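PDB 6I60: alpha-rhamnosidase from Dictyoglomus thermophilum, which probably hydrolyses terminal non-reducing alpha-L-rhamnose residues from alpha-L-rhamnosides. Local coordinates for residues A[25-37]-A[117-131]. Sequence-based numbering, arbitrary orientation.
Sequences KSSNIYSPFDLKC and VRWWDSKDQESPFSV
N28 and W119 meet through two torsions: the asparagine carries CG anti to the backbone N (chi1 -167°), while W119 holds its indole between backbone N and carbonyl carbon (chi1 75°), and in both residues the bond to CB points toward the other segment. The amide comes over one indole face with its plane nearly perpendicular to the ring (86°), ND2 lying above the rim. One N-H of ND2 is used on the backbone: ND2 of N28 donates to O of Q125 at 3.1 Å, almost straight and within the amide plane, although the donor is tilted from the carbonyl plane. At the indole edge, NE1 of W119 gives a nearly straight 3.0 Å bond to O of Y30, with the acceptor in the ring plane, a geometry that would resist rotation of the indole. The CD atom of P32 packs obliquely on CD1 of W119 (3.5 Å).

Segment 117-131, the end of strand 112-120 and the loop after it, lies in the N-terminal immunoglobulin-like region, and 25-37 packs along it on the way into strand 35-37. Strand 35-37 pairs with 52-56 in one sheet and 112-120 belongs to the other; L35 bridges the two through CD2, 3.5 Å from CG1 of V117, and it also touches W55 and W115.

Farther out, S26 forms an ST turn: its OG accepts from N of N28 (2.7 Å) and donates to O of E126 (3.0 Å), approaching from above the carbonyl plane. The type I turn D121-D124 is braced by D121, whose OD1 takes N of Q125 and whose OD2 receives NE2 of Q125 at 2.6 Å on its syn lone pair. The same glutamine amide lies against CB of S27, whose hydroxyl is hydrogen-bonded to E61.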
loop_
_atom_site.group_PDB
_atom_site.type_symbol
_atom_site.label_atom_id
_atom_site.label_comp_id
_atom_site.label_asym_id
_atom_site.label_seq_id
_atom_site.Cartn_x
_atom_site.Cartn_y
_atom_site.Cartn_z
ATOM N N LYS A 25 7.868 -6.649 40.953
ATOM C CA LYS A 25 7.530 -7.785 41.801
ATOM C C LYS A 25 8.159 -9.063 41.249
ATOM O O LYS A 25 8.560 -9.943 42.009
ATOM C CB LYS A 25 6.009 -7.947 41.900
ATOM C CG LYS A 25 5.559 -9.008 42.894
ATOM C CD LYS A 25 4.107 -9.397 42.676
ATOM C CE LYS A 25 3.490 -9.963 43.947
ATOM N NZ LYS A 25 4.125 -11.244 44.369
ATOM N N SER A 26 8.261 -9.134 39.923
ATOM C CA SER A 26 8.695 -10.356 39.267
ATOM C C SER A 26 9.983 -10.153 38.480
ATOM O O SER A 26 10.680 -9.149 38.655
ATOM C CB SER A 26 7.596 -10.862 38.338
ATOM O OG SER A 26 7.680 -10.167 37.110
ATOM N N SER A 27 10.303 -11.110 37.612
ATOM C CA SER A 27 11.374 -10.952 36.640
ATOM C C SER A 27 10.866 -10.415 35.311
ATOM O O SER A 27 11.665 -10.222 34.390
ATOM C CB SER A 27 12.093 -12.286 36.419
ATOM O OG SER A 27 12.571 -12.380 35.090
ATOM N N ASN A 28 9.555 -10.180 35.190
ATOM C CA ASN A 28 8.957 -9.600 33.988
ATOM C C ASN A 28 8.909 -8.086 34.171
ATOM O O ASN A 28 7.878 -7.491 34.489
ATOM C CB ASN A 28 7.574 -10.191 33.748
ATOM C CG ASN A 28 7.032 -9.869 32.378
ATOM O OD1 ASN A 28 7.648 -9.128 31.612
ATOM N ND2 ASN A 28 5.871 -10.427 32.057
ATOM N N ILE A 29 10.069 -7.454 33.967
ATOM C CA ILE A 29 10.242 -6.044 34.307
ATOM C C ILE A 29 9.770 -5.091 33.217
ATOM O O ILE A 29 9.648 -3.885 33.479
ATOM C CB ILE A 29 11.718 -5.745 34.634
ATOM C CG1 ILE A 29 12.523 -5.557 33.346
ATOM C CG2 ILE A 29 12.316 -6.862 35.477
ATOM C CD1 ILE A 29 13.897 -4.974 33.567
ATOM N N TYR A 30 9.495 -5.583 32.013
ATOM C CA TYR A 30 9.144 -4.732 30.883
ATOM C C TYR A 30 7.654 -4.848 30.590
ATOM O O TYR A 30 7.144 -5.951 30.359
ATOM C CB TYR A 30 9.959 -5.104 29.646
ATOM C CG TYR A 30 11.423 -4.752 29.752
ATOM C CD1 TYR A 30 11.824 -3.448 30.011
ATOM C CD2 TYR A 30 12.403 -5.721 29.596
ATOM C CE1 TYR A 30 13.162 -3.120 30.108
ATOM C CE2 TYR A 30 13.742 -5.404 29.692
ATOM C CZ TYR A 30 14.116 -4.102 29.949
ATOM O OH TYR A 30 15.451 -3.782 30.045
ATOM N N SER A 31 6.964 -3.712 30.595
ATOM C CA SER A 31 5.575 -3.652 30.179
ATOM C C SER A 31 5.483 -3.659 28.656
ATOM O O SER A 31 6.464 -3.370 27.965
ATOM C CB SER A 31 4.914 -2.399 30.749
ATOM O OG SER A 31 5.152 -1.273 29.921
ATOM N N PRO A 32 4.320 -4.007 28.104
ATOM C CA PRO A 32 4.158 -3.951 26.645
ATOM C C PRO A 32 4.406 -2.546 26.115
ATOM O O PRO A 32 4.074 -1.549 26.760
ATOM C CB PRO A 32 2.705 -4.386 26.432
ATOM C CG PRO A 32 2.384 -5.212 27.627
ATOM C CD PRO A 32 3.144 -4.600 28.765
ATOM N N PHE A 33 5.006 -2.474 24.930
ATOM C CA PHE A 33 5.365 -1.210 24.308
ATOM C C PHE A 33 4.804 -1.157 22.894
ATOM O O PHE A 33 4.333 -2.159 22.348
ATOM C CB PHE A 33 6.889 -1.006 24.290
ATOM C CG PHE A 33 7.629 -2.018 23.461
ATOM C CD1 PHE A 33 7.951 -3.260 23.982
ATOM C CD2 PHE A 33 8.009 -1.724 22.160
ATOM C CE1 PHE A 33 8.632 -4.192 23.220
ATOM C CE2 PHE A 33 8.691 -2.651 21.394
ATOM C CZ PHE A 33 9.003 -3.887 21.924
ATOM N N ASP A 34 4.869 0.038 22.306
ATOM C CA ASP A 34 4.362 0.295 20.958
ATOM C C ASP A 34 2.901 -0.132 20.837
ATOM O O ASP A 34 2.517 -0.906 19.957
ATOM C CB ASP A 34 5.228 -0.394 19.901
ATOM C CG ASP A 34 4.988 0.151 18.504
ATOM O OD1 ASP A 34 4.215 1.125 18.365
ATOM O OD2 ASP A 34 5.564 -0.402 17.543
ATOM N N LEU A 35 2.080 0.385 21.745
ATOM C CA LEU A 35 0.666 0.040 21.781
ATOM C C LEU A 35 -0.066 0.778 20.667
ATOM O O LEU A 35 -0.007 2.011 20.583
ATOM C CB LEU A 35 0.072 0.378 23.147
ATOM C CG LEU A 35 0.252 -0.697 24.220
ATOM C CD1 LEU A 35 1.626 -0.589 24.865
ATOM C CD2 LEU A 35 -0.840 -0.579 25.265
ATOM N N LYS A 36 -0.755 0.027 19.813
ATOM C CA LYS A 36 -1.432 0.581 18.651
ATOM C C LYS A 36 -2.919 0.266 18.723
ATOM O O LYS A 36 -3.307 -0.872 19.002
ATOM C CB LYS A 36 -0.838 0.024 17.352
ATOM C CG LYS A 36 0.676 0.130 17.264
ATOM C CD LYS A 36 1.125 0.603 15.890
ATOM C CE LYS A 36 2.499 0.050 15.540
ATOM N NZ LYS A 36 2.408 -1.252 14.820
ATOM N N CYS A 37 -3.741 1.282 18.481
ATOM C CA CYS A 37 -5.169 1.112 18.263
ATOM C C CYS A 37 -5.456 1.380 16.794
ATOM O O CYS A 37 -5.047 2.417 16.260
ATOM C CB CYS A 37 -5.985 2.054 19.148
ATOM S SG CYS A 37 -7.757 2.023 18.806
ATOM N N VAL A 117 -2.116 -2.037 29.236
ATOM C CA VAL A 117 -2.162 -3.490 29.099
ATOM C C VAL A 117 -0.996 -4.097 29.869
ATOM O O VAL A 117 0.098 -3.528 29.923
ATOM C CB VAL A 117 -2.160 -3.914 27.609
ATOM C CG1 VAL A 117 -0.830 -3.603 26.953
ATOM C CG2 VAL A 117 -2.495 -5.391 27.466
ATOM N N ARG A 118 -1.252 -5.247 30.486
ATOM C CA ARG A 118 -0.236 -6.084 31.104
ATOM C C ARG A 118 -0.161 -7.413 30.368
ATOM O O ARG A 118 -1.090 -7.809 29.660
ATOM C CB ARG A 118 -0.535 -6.338 32.586
ATOM C CG ARG A 118 -0.613 -5.093 33.444
ATOM C CD ARG A 118 -0.789 -5.446 34.917
ATOM N NE ARG A 118 -1.876 -6.398 35.139
ATOM C CZ ARG A 118 -2.659 -6.403 36.214
ATOM N NH1 ARG A 118 -2.477 -5.507 37.173
ATOM N NH2 ARG A 118 -3.619 -7.309 36.334
ATOM N N TRP A 119 0.957 -8.111 30.552
ATOM C CA TRP A 119 1.148 -9.410 29.928
ATOM C C TRP A 119 1.850 -10.340 30.904
ATOM O O TRP A 119 2.637 -9.906 31.748
ATOM C CB TRP A 119 1.948 -9.300 28.621
ATOM C CG TRP A 119 3.417 -9.071 28.817
ATOM C CD1 TRP A 119 4.011 -7.952 29.325
ATOM C CD2 TRP A 119 4.479 -9.981 28.500
ATOM N NE1 TRP A 119 5.377 -8.110 29.347
ATOM C CE2 TRP A 119 5.689 -9.345 28.844
ATOM C CE3 TRP A 119 4.525 -11.270 27.958
ATOM C CZ2 TRP A 119 6.930 -9.956 28.665
ATOM C CZ3 TRP A 119 5.757 -11.874 27.782
ATOM C CH2 TRP A 119 6.943 -11.216 28.135
ATOM N N TRP A 120 1.543 -11.626 30.786
ATOM C CA TRP A 120 2.159 -12.666 31.595
ATOM C C TRP A 120 3.116 -13.462 30.720
ATOM O O TRP A 120 2.743 -13.908 29.630
ATOM C CB TRP A 120 1.100 -13.583 32.209
ATOM C CG TRP A 120 0.408 -12.997 33.407
ATOM C CD1 TRP A 120 0.631 -13.310 34.716
ATOM C CD2 TRP A 120 -0.621 -11.999 33.405
ATOM N NE1 TRP A 120 -0.192 -12.568 35.529
ATOM C CE2 TRP A 120 -0.972 -11.756 34.749
ATOM C CE3 TRP A 120 -1.281 -11.286 32.397
ATOM C CZ2 TRP A 120 -1.952 -10.832 35.111
ATOM C CZ3 TRP A 120 -2.255 -10.370 32.760
ATOM C CH2 TRP A 120 -2.579 -10.152 34.104
ATOM N N ASP A 121 4.345 -13.635 31.196
ATOM C CA ASP A 121 5.377 -14.299 30.412
ATOM C C ASP A 121 5.202 -15.815 30.505
ATOM O O ASP A 121 4.169 -16.323 30.949
ATOM C CB ASP A 121 6.758 -13.842 30.873
ATOM C CG ASP A 121 7.070 -14.264 32.290
ATOM O OD1 ASP A 121 6.142 -14.707 33.001
ATOM O OD2 ASP A 121 8.245 -14.151 32.697
ATOM N N SER A 122 6.233 -16.558 30.093
ATOM C CA SER A 122 6.138 -18.011 30.043
ATOM C C SER A 122 6.062 -18.647 31.427
ATOM O O SER A 122 5.631 -19.799 31.537
ATOM C CB SER A 122 7.327 -18.588 29.274
ATOM O OG SER A 122 7.099 -18.551 27.876
ATOM N N LYS A 123 6.462 -17.933 32.481
ATOM C CA LYS A 123 6.399 -18.455 33.841
ATOM C C LYS A 123 5.315 -17.798 34.670
ATOM O O LYS A 123 5.441 -17.733 35.898
ATOM C CB LYS A 123 7.718 -18.246 34.549
ATOM C CG LYS A 123 8.809 -18.881 33.871
ATOM C CD LYS A 123 9.930 -18.926 34.822
ATOM C CE LYS A 123 11.189 -18.891 34.044
ATOM N NZ LYS A 123 11.551 -20.268 33.807
ATOM N N ASP A 124 4.278 -17.277 34.023
ATOM C CA ASP A 124 3.151 -16.635 34.690
ATOM C C ASP A 124 3.580 -15.458 35.557
ATOM O O ASP A 124 2.861 -15.074 36.482
ATOM C CB ASP A 124 2.354 -17.644 35.524
ATOM C CG ASP A 124 0.900 -17.249 35.679
ATOM O OD1 ASP A 124 0.370 -16.563 34.780
ATOM O OD2 ASP A 124 0.288 -17.620 36.703
ATOM N N GLN A 125 4.741 -14.871 35.276
ATOM C CA GLN A 125 5.204 -13.707 36.019
ATOM C C GLN A 125 4.505 -12.463 35.487
ATOM O O GLN A 125 4.546 -12.184 34.283
ATOM C CB GLN A 125 6.721 -13.574 35.913
ATOM C CG GLN A 125 7.469 -14.856 36.249
ATOM C CD GLN A 125 8.971 -14.708 36.119
ATOM O OE1 GLN A 125 9.728 -15.146 36.986
ATOM N NE2 GLN A 125 9.412 -14.088 35.029
ATOM N N GLU A 126 3.855 -11.726 36.382
ATOM C CA GLU A 126 3.067 -10.568 35.992
ATOM C C GLU A 126 3.968 -9.375 35.699
ATOM O O GLU A 126 4.943 -9.122 36.413
ATOM C CB GLU A 126 2.070 -10.218 37.096
ATOM C CG GLU A 126 1.103 -9.103 36.747
ATOM C CD GLU A 126 0.352 -8.591 37.958
ATOM O OE1 GLU A 126 -0.756 -8.044 37.784
ATOM O OE2 GLU A 126 0.871 -8.739 39.084
ATOM N N SER A 127 3.634 -8.642 34.639
ATOM C CA SER A 127 4.361 -7.465 34.194
ATOM C C SER A 127 3.640 -6.192 34.623
ATOM O O SER A 127 2.419 -6.193 34.804
ATOM C CB SER A 127 4.514 -7.470 32.670
ATOM O OG SER A 127 4.494 -6.153 32.145
ATOM N N PRO A 128 4.371 -5.092 34.801
ATOM C CA PRO A 128 3.723 -3.815 35.120
ATOM C C PRO A 128 2.835 -3.343 33.979
ATOM O O PRO A 128 2.902 -3.826 32.848
ATOM C CB PRO A 128 4.898 -2.857 35.349
ATOM C CG PRO A 128 6.066 -3.739 35.633
ATOM C CD PRO A 128 5.840 -4.987 34.839
ATOM N N PHE A 129 1.981 -2.376 34.299
ATOM C CA PHE A 129 1.081 -1.820 33.301
ATOM C C PHE A 129 1.855 -0.979 32.295
ATOM O O PHE A 129 2.870 -0.356 32.617
ATOM C CB PHE A 129 -0.003 -0.974 33.968
ATOM C CG PHE A 129 -1.313 -1.690 34.141
ATOM C CD1 PHE A 129 -2.092 -2.014 33.042
ATOM C CD2 PHE A 129 -1.767 -2.038 35.402
ATOM C CE1 PHE A 129 -3.297 -2.674 33.199
ATOM C CE2 PHE A 129 -2.971 -2.695 35.566
ATOM C CZ PHE A 129 -3.737 -3.014 34.463
ATOM N N SER A 130 1.367 -0.975 31.058
ATOM C CA SER A 130 1.977 -0.165 30.019
ATOM C C SER A 130 1.674 1.313 30.251
ATOM O O SER A 130 0.843 1.687 31.084
ATOM C CB SER A 130 1.468 -0.592 28.645
ATOM O OG SER A 130 0.152 -0.113 28.431
ATOM N N VAL A 131 2.368 2.165 29.497
ATOM C CA VAL A 131 2.093 3.593 29.548
ATOM C C VAL A 131 0.717 3.855 28.952
ATOM O O VAL A 131 0.338 3.266 27.930
ATOM C CB VAL A 131 3.194 4.377 28.813
ATOM C CG1 VAL A 131 2.696 5.751 28.394
ATOM C CG2 VAL A 131 4.428 4.501 29.696
#